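Local coordinates for protein 2-amino-4-hydroxy-6-hydroxymethyldihydropteridine pyrophosphokinase (Haemophilus influenzae, PDB 1CBK) that probably catalyses the transfer of pyrophosphate from ATP to 6-hydroxymethyl-7,8-dihydropterin, a step in folate biosynthesis, at residues M1-N11 / P52-T63; I98-I106 / S133-Q141. All coordinates share one frame; numbering follows the deposited sequence.

Contact 1: residues M1-N11 / P52-T63. With ROI (7,8-dihydro-7,7-dimethyl-6-hydroxypterin), chain D.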
loop_
_atom_site.group_PDB
_atom_site.type_symbol
_atom_site.label_atom_id
_atom_site.label_comp_id
_atom_site.label_asym_id
_atom_site.label_seq_id
_atom_site.Cartn_x
_atom_site.Cartn_y
_atom_site.Cartn_z
ATOM N N MET A 1 21.060 17.688 12.082
ATOM C CA MET A 1 19.599 17.727 12.362
ATOM C C MET A 1 18.861 17.384 11.059
ATOM O O MET A 1 19.205 17.895 9.986
ATOM C CB MET A 1 19.215 19.112 12.900
ATOM C CG MET A 1 17.746 19.394 12.971
ATOM S SD MET A 1 17.409 20.679 11.760
ATOM C CE MET A 1 16.740 19.711 10.305
ATOM N N ILE A 2 17.876 16.498 11.154
ATOM C CA ILE A 2 17.153 16.069 9.974
ATOM C C ILE A 2 15.671 16.453 9.987
ATOM O O ILE A 2 15.046 16.534 11.042
ATOM C CB ILE A 2 17.323 14.525 9.734
ATOM C CG1 ILE A 2 16.379 13.728 10.599
ATOM C CG2 ILE A 2 18.736 14.064 10.027
ATOM C CD1 ILE A 2 15.151 13.300 9.837
ATOM N N THR A 3 15.130 16.689 8.799
ATOM C CA THR A 3 13.735 17.014 8.609
ATOM C C THR A 3 13.022 15.684 8.370
ATOM O O THR A 3 13.388 14.943 7.463
ATOM C CB THR A 3 13.550 17.907 7.382
ATOM O OG1 THR A 3 14.244 19.137 7.601
ATOM C CG2 THR A 3 12.072 18.187 7.116
ATOM N N ALA A 4 12.046 15.362 9.213
ATOM C CA ALA A 4 11.300 14.122 9.071
ATOM C C ALA A 4 9.827 14.451 8.931
ATOM O O ALA A 4 9.384 15.512 9.336
ATOM C CB ALA A 4 11.532 13.212 10.258
ATOM N N TYR A 5 9.079 13.545 8.320
ATOM C CA TYR A 5 7.647 13.722 8.107
ATOM C C TYR A 5 6.950 12.560 8.779
ATOM O O TYR A 5 7.353 11.398 8.616
ATOM C CB TYR A 5 7.326 13.777 6.613
ATOM C CG TYR A 5 7.766 15.070 5.985
ATOM C CD1 TYR A 5 6.957 16.207 6.065
ATOM C CD2 TYR A 5 9.024 15.177 5.354
ATOM C CE1 TYR A 5 7.377 17.439 5.536
ATOM C CE2 TYR A 5 9.462 16.407 4.826
ATOM C CZ TYR A 5 8.632 17.528 4.921
ATOM O OH TYR A 5 9.054 18.742 4.432
ATOM N N ILE A 6 5.951 12.893 9.583
ATOM C CA ILE A 6 5.183 11.898 10.338
ATOM C C ILE A 6 3.710 11.937 9.928
ATOM O O ILE A 6 3.103 13.011 9.854
ATOM C CB ILE A 6 5.323 12.167 11.867
ATOM C CG1 ILE A 6 6.802 12.047 12.262
ATOM C CG2 ILE A 6 4.447 11.194 12.691
ATOM C CD1 ILE A 6 7.096 12.577 13.626
ATOM N N ALA A 7 3.156 10.766 9.621
ATOM C CA ALA A 7 1.751 10.649 9.236
ATOM C C ALA A 7 0.959 10.265 10.492
ATOM O O ALA A 7 1.411 9.436 11.285
ATOM C CB ALA A 7 1.576 9.566 8.141
ATOM N N LEU A 8 -0.189 10.903 10.690
ATOM C CA LEU A 8 -1.049 10.610 11.843
ATOM C C LEU A 8 -2.461 10.269 11.364
ATOM O O LEU A 8 -2.995 10.933 10.483
ATOM C CB LEU A 8 -1.139 11.818 12.806
ATOM C CG LEU A 8 0.106 12.505 13.374
ATOM C CD1 LEU A 8 0.632 13.555 12.398
ATOM C CD2 LEU A 8 -0.256 13.126 14.715
ATOM N N GLY A 9 -3.082 9.285 11.998
ATOM C CA GLY A 9 -4.439 8.914 11.620
ATOM C C GLY A 9 -5.196 8.351 12.808
ATOM O O GLY A 9 -4.580 7.812 13.727
ATOM N N SER A 10 -6.514 8.510 12.821
ATOM C CA SER A 10 -7.341 7.987 13.922
ATOM C C SER A 10 -8.784 7.963 13.507
ATOM O O SER A 10 -9.215 8.831 12.746
ATOM C CB SER A 10 -7.230 8.887 15.173
ATOM O OG SER A 10 -8.221 8.580 16.164
ATOM N N ASN A 11 -9.529 6.965 13.956
ATOM C CA ASN A 11 -10.964 6.940 13.673
ATOM C C ASN A 11 -11.752 6.436 14.897
ATOM O O ASN A 11 -12.919 6.064 14.776
ATOM C CB ASN A 11 -11.331 6.123 12.409
ATOM C CG ASN A 11 -11.290 4.619 12.621
ATOM O OD1 ASN A 11 -10.545 4.096 13.454
ATOM N ND2 ASN A 11 -12.046 3.906 11.807
ATOM N N PRO A 52 -15.751 4.010 11.299
ATOM C CA PRO A 52 -15.885 5.450 11.078
ATOM C C PRO A 52 -14.823 6.023 10.132
ATOM O O PRO A 52 -13.749 5.429 9.941
ATOM C CB PRO A 52 -15.736 6.031 12.492
ATOM C CG PRO A 52 -16.108 4.868 13.409
ATOM C CD PRO A 52 -15.475 3.707 12.723
ATOM N N ASP A 53 -15.130 7.173 9.548
ATOM C CA ASP A 53 -14.190 7.870 8.685
ATOM C C ASP A 53 -13.008 8.271 9.565
ATOM O O ASP A 53 -13.175 8.553 10.762
ATOM C CB ASP A 53 -14.823 9.140 8.133
ATOM C CG ASP A 53 -15.775 8.881 6.974
ATOM O OD1 ASP A 53 -15.879 7.726 6.503
ATOM O OD2 ASP A 53 -16.407 9.863 6.532
ATOM N N TYR A 54 -11.830 8.372 8.956
ATOM C CA TYR A 54 -10.622 8.735 9.681
ATOM C C TYR A 54 -10.350 10.209 9.648
ATOM O O TYR A 54 -10.908 10.925 8.806
ATOM C CB TYR A 54 -9.417 8.042 9.048
ATOM C CG TYR A 54 -9.272 6.596 9.427
ATOM C CD1 TYR A 54 -10.097 5.607 8.861
ATOM C CD2 TYR A 54 -8.311 6.210 10.349
ATOM C CE1 TYR A 54 -9.940 4.253 9.226
ATOM C CE2 TYR A 54 -8.152 4.871 10.717
ATOM C CZ TYR A 54 -8.957 3.905 10.157
ATOM O OH TYR A 54 -8.759 2.616 10.546
ATOM N N VAL A 55 -9.545 10.675 10.606
ATOM C CA VAL A 55 -9.074 12.067 10.623
ATOM C C VAL A 55 -7.546 11.869 10.439
ATOM O O VAL A 55 -6.923 11.065 11.161
ATOM C CB VAL A 55 -9.428 12.851 11.910
ATOM C CG1 VAL A 55 -8.869 14.286 11.823
ATOM C CG2 VAL A 55 -10.943 12.938 12.064
ATOM N N ASN A 56 -7.000 12.512 9.403
ATOM C CA ASN A 56 -5.599 12.388 9.030
ATOM C C ASN A 56 -4.835 13.698 8.942
ATOM O O ASN A 56 -5.405 14.738 8.651
ATOM C CB ASN A 56 -5.484 11.701 7.655
ATOM C CG ASN A 56 -5.781 10.215 7.714
ATOM O OD1 ASN A 56 -6.836 9.769 7.277
ATOM N ND2 ASN A 56 -4.836 9.441 8.209
ATOM N N ALA A 57 -3.528 13.627 9.171
ATOM C CA ALA A 57 -2.671 14.797 9.083
ATOM C C ALA A 57 -1.247 14.306 8.906
ATOM O O ALA A 57 -0.968 13.101 9.004
ATOM C CB ALA A 57 -2.783 15.682 10.351
ATOM N N VAL A 58 -0.364 15.247 8.586
ATOM C CA VAL A 58 1.068 14.978 8.403
ATOM C C VAL A 58 1.764 16.129 9.117
ATOM O O VAL A 58 1.385 17.294 8.935
ATOM C CB VAL A 58 1.513 14.964 6.880
ATOM C CG1 VAL A 58 3.044 14.775 6.773
ATOM C CG2 VAL A 58 0.832 13.808 6.114
ATOM N N ALA A 59 2.745 15.791 9.944
ATOM C CA ALA A 59 3.522 16.779 10.690
ATOM C C ALA A 59 4.977 16.796 10.210
ATOM O O ALA A 59 5.536 15.754 9.834
ATOM C CB ALA A 59 3.468 16.457 12.195
ATOM N N LYS A 60 5.581 17.975 10.220
ATOM C CA LYS A 60 6.970 18.134 9.809
ATOM C C LYS A 60 7.779 18.445 11.045
ATOM O O LYS A 60 7.415 19.353 11.814
ATOM C CB LYS A 60 7.090 19.295 8.818
ATOM C CG LYS A 60 8.518 19.627 8.359
ATOM C CD LYS A 60 8.519 20.883 7.454
ATOM C CE LYS A 60 9.921 21.268 7.045
ATOM N NZ LYS A 60 9.928 22.419 6.084
ATOM N N ILE A 61 8.850 17.688 11.273
ATOM C CA ILE A 61 9.705 17.927 12.439
ATOM C C ILE A 61 11.180 18.026 12.040
ATOM O O ILE A 61 11.558 17.571 10.966
ATOM C CB ILE A 61 9.607 16.800 13.529
ATOM C CG1 ILE A 61 10.044 15.447 12.958
ATOM C CG2 ILE A 61 8.203 16.750 14.178
ATOM C CD1 ILE A 61 10.230 14.378 14.032
ATOM N N GLU A 62 11.992 18.627 12.922
ATOM C CA GLU A 62 13.445 18.768 12.756
ATOM C C GLU A 62 13.917 18.066 13.999
ATOM O O GLU A 62 13.541 18.453 15.111
ATOM C CB GLU A 62 13.859 20.236 12.774
ATOM C CG GLU A 62 13.379 20.987 11.519
ATOM C CD GLU A 62 13.616 22.516 11.527
ATOM O OE1 GLU A 62 14.008 23.096 12.576
ATOM O OE2 GLU A 62 13.391 23.131 10.456
ATOM N N THR A 63 14.651 16.975 13.834
ATOM C CA THR A 63 15.096 16.211 14.973
ATOM C C THR A 63 16.542 15.749 14.877
ATOM O O THR A 63 17.128 15.656 13.780
ATOM C CB THR A 63 14.165 14.969 15.173
ATOM O OG1 THR A 63 14.473 14.309 16.406
ATOM C CG2 THR A 63 14.332 13.969 14.049
HETATM N N1 ROI D . -8.033 4.774 6.303
HETATM C C2 ROI D . -7.939 6.147 6.354
HETATM N N2 ROI D . -8.825 6.867 5.615
HETATM N N3 ROI D . -7.013 6.797 7.100
HETATM C C4 ROI D . -6.099 6.133 7.840
HETATM O O4 ROI D . -5.273 6.717 8.560
HETATM C C4A ROI D . -6.101 4.700 7.799
HETATM N N5 ROI D . -5.225 4.021 8.480
HETATM C C6 ROI D . -5.166 2.643 8.495
HETATM C C7 ROI D . -6.075 1.847 7.521
HETATM C C16 ROI D . -5.270 1.410 6.236
HETATM C C15 ROI D . -6.721 0.649 8.229
HETATM N N8 ROI D . -7.183 2.682 6.961
HETATM C C8A ROI D . -7.148 4.064 6.982
HETATM O O9 ROI D . -4.337 2.138 9.318
HETATM O O HOH W 1 8.218 21.452 3.858
#

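Contact 2: residues I98-I106 / S133-Q141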
loop_
_atom_site.group_PDB
_atom_site.type_symbol
_atom_site.label_atom_id
_atom_site.label_comp_id
_atom_site.label_asym_id
_atom_site.label_seq_id
_atom_site.Cartn_x
_atom_site.Cartn_y
_atom_site.Cartn_z
ATOM N N ILE A 98 6.445 7.074 10.509
ATOM C CA ILE A 98 7.525 7.887 9.948
ATOM C C ILE A 98 7.471 7.707 8.421
ATOM O O ILE A 98 7.673 6.612 7.907
ATOM C CB ILE A 98 8.924 7.441 10.441
ATOM C CG1 ILE A 98 9.018 7.491 11.968
ATOM C CG2 ILE A 98 9.981 8.372 9.834
ATOM C CD1 ILE A 98 10.155 6.652 12.553
ATOM N N LEU A 99 7.106 8.764 7.710
ATOM C CA LEU A 99 7.014 8.710 6.256
ATOM C C LEU A 99 8.386 8.912 5.635
ATOM O O LEU A 99 8.785 8.177 4.735
ATOM C CB LEU A 99 6.108 9.814 5.731
ATOM C CG LEU A 99 4.621 9.863 6.051
ATOM C CD1 LEU A 99 4.031 11.157 5.450
ATOM C CD2 LEU A 99 3.924 8.629 5.447
ATOM N N LEU A 100 9.097 9.915 6.136
ATOM C CA LEU A 100 10.410 10.296 5.607
ATOM C C LEU A 100 11.333 10.719 6.732
ATOM O O LEU A 100 10.895 11.333 7.710
ATOM C CB LEU A 100 10.247 11.481 4.644
ATOM C CG LEU A 100 9.329 11.230 3.438
ATOM C CD1 LEU A 100 8.951 12.557 2.787
ATOM C CD2 LEU A 100 9.987 10.253 2.435
ATOM N N TYR A 101 12.609 10.385 6.577
ATOM C CA TYR A 101 13.640 10.721 7.547
ATOM C C TYR A 101 14.762 11.284 6.692
ATOM O O TYR A 101 15.628 10.544 6.205
ATOM C CB TYR A 101 14.113 9.472 8.305
ATOM C CG TYR A 101 15.113 9.782 9.410
ATOM C CD1 TYR A 101 14.678 10.085 10.700
ATOM C CD2 TYR A 101 16.488 9.800 9.151
ATOM C CE1 TYR A 101 15.592 10.407 11.719
ATOM C CE2 TYR A 101 17.404 10.120 10.154
ATOM C CZ TYR A 101 16.952 10.423 11.429
ATOM O OH TYR A 101 17.855 10.772 12.399
ATOM N N GLY A 102 14.721 12.597 6.495
ATOM C CA GLY A 102 15.698 13.262 5.654
ATOM C C GLY A 102 15.475 12.658 4.280
ATOM O O GLY A 102 14.342 12.403 3.860
ATOM N N ASN A 103 16.574 12.329 3.632
ATOM C CA ASN A 103 16.545 11.725 2.322
ATOM C C ASN A 103 17.005 10.309 2.458
ATOM O O ASN A 103 17.391 9.691 1.476
ATOM C CB ASN A 103 17.525 12.440 1.417
ATOM C CG ASN A 103 16.837 13.267 0.398
ATOM O OD1 ASN A 103 16.095 12.739 -0.454
ATOM N ND2 ASN A 103 17.045 14.584 0.469
ATOM N N GLU A 104 16.991 9.789 3.677
ATOM C CA GLU A 104 17.461 8.438 3.891
ATOM C C GLU A 104 16.492 7.350 3.517
ATOM O O GLU A 104 15.273 7.530 3.529
ATOM C CB GLU A 104 17.924 8.268 5.328
ATOM C CG GLU A 104 19.019 9.268 5.676
ATOM C CD GLU A 104 19.513 9.169 7.099
ATOM O OE1 GLU A 104 19.486 8.060 7.690
ATOM O OE2 GLU A 104 19.943 10.228 7.623
ATOM N N ILE A 105 17.069 6.214 3.161
ATOM C CA ILE A 105 16.323 5.029 2.804
ATOM C C ILE A 105 16.731 4.019 3.864
ATOM O O ILE A 105 17.890 3.636 3.939
ATOM C CB ILE A 105 16.665 4.548 1.371
ATOM C CG1 ILE A 105 16.216 5.613 0.375
ATOM C CG2 ILE A 105 15.966 3.231 1.056
ATOM C CD1 ILE A 105 16.351 5.197 -1.055
ATOM N N ILE A 106 15.776 3.637 4.714
ATOM C CA ILE A 106 16.020 2.705 5.801
ATOM C C ILE A 106 15.019 1.581 5.678
ATOM O O ILE A 106 13.821 1.785 5.750
ATOM C CB ILE A 106 15.853 3.414 7.169
ATOM C CG1 ILE A 106 16.746 4.650 7.210
ATOM C CG2 ILE A 106 16.225 2.489 8.316
ATOM C CD1 ILE A 106 16.546 5.483 8.395
ATOM N N SER A 133 5.288 21.655 -0.613
ATOM C CA SER A 133 4.875 21.835 -2.004
ATOM C C SER A 133 5.828 21.460 -3.127
ATOM O O SER A 133 5.368 21.158 -4.215
ATOM C CB SER A 133 4.352 23.263 -2.225
ATOM O OG SER A 133 5.287 24.239 -1.777
ATOM N N ASP A 134 7.135 21.469 -2.891
ATOM C CA ASP A 134 8.084 21.141 -3.958
ATOM C C ASP A 134 9.017 20.033 -3.527
ATOM O O ASP A 134 10.144 19.937 -4.004
ATOM C CB ASP A 134 8.897 22.384 -4.418
ATOM C CG ASP A 134 9.751 22.990 -3.312
ATOM O OD1 ASP A 134 9.766 22.461 -2.188
ATOM O OD2 ASP A 134 10.427 24.011 -3.566
ATOM N N LEU A 135 8.532 19.204 -2.616
ATOM C CA LEU A 135 9.311 18.105 -2.087
ATOM C C LEU A 135 9.693 17.084 -3.146
ATOM O O LEU A 135 8.888 16.753 -4.011
ATOM C CB LEU A 135 8.491 17.412 -0.991
ATOM C CG LEU A 135 9.103 16.225 -0.245
ATOM C CD1 LEU A 135 10.317 16.661 0.549
ATOM C CD2 LEU A 135 8.058 15.585 0.657
ATOM N N VAL A 136 10.927 16.594 -3.071
ATOM C CA VAL A 136 11.400 15.536 -3.948
ATOM C C VAL A 136 11.705 14.381 -2.987
ATOM O O VAL A 136 12.432 14.571 -1.995
ATOM C CB VAL A 136 12.670 15.922 -4.750
ATOM C CG1 VAL A 136 13.216 14.677 -5.499
ATOM C CG2 VAL A 136 12.345 17.071 -5.735
ATOM N N LEU A 137 11.082 13.225 -3.227
ATOM C CA LEU A 137 11.242 12.025 -2.393
ATOM C C LEU A 137 12.584 11.314 -2.609
ATOM O O LEU A 137 13.275 11.589 -3.603
ATOM C CB LEU A 137 10.098 11.038 -2.684
ATOM C CG LEU A 137 8.674 11.565 -2.430
ATOM C CD1 LEU A 137 7.759 10.393 -2.288
ATOM C CD2 LEU A 137 8.618 12.360 -1.151
ATOM N N PRO A 138 12.976 10.390 -1.681
ATOM C CA PRO A 138 14.245 9.647 -1.793
ATOM C C PRO A 138 14.392 8.815 -3.078
ATOM O O PRO A 138 15.508 8.577 -3.540
ATOM C CB PRO A 138 14.240 8.756 -0.545
ATOM C CG PRO A 138 13.479 9.595 0.450
ATOM C CD PRO A 138 12.332 10.110 -0.379
ATOM N N ASN A 139 13.276 8.377 -3.663
ATOM C CA ASN A 139 13.335 7.590 -4.890
ATOM C C ASN A 139 13.321 8.498 -6.134
ATOM O O ASN A 139 13.049 8.022 -7.233
ATOM C CB ASN A 139 12.171 6.591 -4.968
ATOM C CG ASN A 139 10.822 7.269 -5.196
ATOM O OD1 ASN A 139 10.698 8.491 -5.088
ATOM N ND2 ASN A 139 9.802 6.472 -5.504
ATOM N N SER A 140 13.552 9.796 -5.921
ATOM C CA SER A 140 13.583 10.828 -6.960
ATOM C C SER A 140 12.213 11.324 -7.498
ATOM O O SER A 140 12.171 12.227 -8.343
ATOM C CB SER A 140 14.518 10.421 -8.112
ATOM O OG SER A 140 13.862 9.545 -9.021
ATOM N N GLN A 141 11.099 10.738 -7.055
ATOM C CA GLN A 141 9.782 11.228 -7.500
ATOM C C GLN A 141 9.480 12.595 -6.846
ATOM O O GLN A 141 9.963 12.906 -5.745
ATOM C CB GLN A 141 8.672 10.209 -7.206
ATOM C CG GLN A 141 8.680 9.004 -8.168
ATOM C CD GLN A 141 7.568 8.002 -7.884
ATOM O OE1 GLN A 141 7.376 7.565 -6.743
ATOM N NE2 GLN A 141 6.854 7.604 -8.927
HETATM O O HOH W 2 13.404 13.526 0.081
#

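Contact 1: residues M1-N11 / P52-T63
Asn11 and Tyr54 meet as two flat groups laid one on the other, amide and ring planes only 7° apart. Asn11 CB sits over the ring centre, 3.5 Å from the centroid of Tyr54, and the amide extends from there across CZ and CE1. Its ND2 then donates to Pro52 O (2.9 Å), a nearly straight bond in the amide plane that, with the bond from Arg92 N to Asn11 OD1, sets how the amide is turned. On the opposite face of the same ring lies the bound pterin, with C8A of the ligand over the centre, so Tyr54 is the middle layer of a sandwich; its OH is held by Gln51 and Arg92.

Two residues on, Asn56 grips the pterin with both ends of its amide. ND2 gives a hydrogen to ligand O4 (2.8 Å), and Asn56 OD1 accepts from ligand N3 (3.0 Å). A longer, bent bond from Asn56 ND2 to Leu8 O (3.3 Å) ties this amide to the facing strand, and Ser43 also binds OD1. These residues lie toward one end of an antiparallel pairing of strands 2-10 and 54-63, neighbours inside the central sheet of the HPPK fold, whose backbone bonds run from Ile2 and Thr63 to Ser10 and Val55.

Farther along, on the face that carries Asn56, the fully extended Lys60 lies beside Tyr5, with Lys60 CG 3.7 Å from Tyr5 CE1. A water bridges Lys60 NZ and Tyr5 OH. On the other face, Ile6 CD1 meets Ile61 CD1 at 3.6 Å; with chi1 at 61°, Ile61 CG1 stands between backbone N and carbonyl carbon and also touches Ala4 CB.

Contact 2: residues I98-I106 / S133-Q141
A beta turn at the end of an edge strand packs here against a second turn in the loop that links helices 122-131 and 143-146. The tight type II' turn from Tyr101 to Glu104 follows strand 95-101, and the type I turn from Leu137 to Ser140 brings Pro138 up to it. Leu100 meets the loop with both methyls: CD2 rests on the proline ring, 3.7 Å from Pro138 CD, while CD1 meets Leu135 CD2 tip to tip at 3.8 Å. The same CD1 also touches Leu137 CD2 (4.0 Å), a side chain running at about a right angle to that of Leu100. With CG anti to the backbone N (chi1 -179°), the Leu135 side chain extends toward the strand.

Within the fold, Leu100 belongs to a classic beta bulge, in which it and Leu99 both face Tyr5 of strand 2-10; its side chain touches that tyrosine as well as the loop. Beyond the turn, Ile105 CG1 packs on Pro138 CB at 3.8 Å, and the ring is thus touched from Leu100 at CD and from Ile105 at CB.

No direct hydrogen bond joins the two segments. A water donates to Asn103 OD1 (2.9 Å); it also lies near Val136 O, but so close that this half of a bridge is doubtful. Asn139 shapes the loop from within: OD1 accepts from Gln141 N (3.0 Å), an Asx turn, with the donor well above the carbonyl plane. Its ND2 returns a bond to Gln141 OE1 (2.9 Å) and gives another to Gly47 O of the second subunit, whose Gln49 packs against this same stretch of loop.

The two contacts share one antiparallel sheet, in which strand 2-10 lies between its neighbours 54-63 and 95-101. Contact 1 joins the first pair close to the centre of the chain; contact 2, with its centre about 14 Å from that of contact 1, lies at the edge, where strand 95-101 gives way to a turn and meets the loop 133-141. They touch through strand 2-10, with probable backbone bonds from Leu99 N to Tyr5 O and from Gly102 N to Thr3 O. Along the chain, both segments of contact 1 come before either segment of contact 2. Pterin binding sits at one end of contact 1, whereas contact 2 attaches a peripheral loop beside the other.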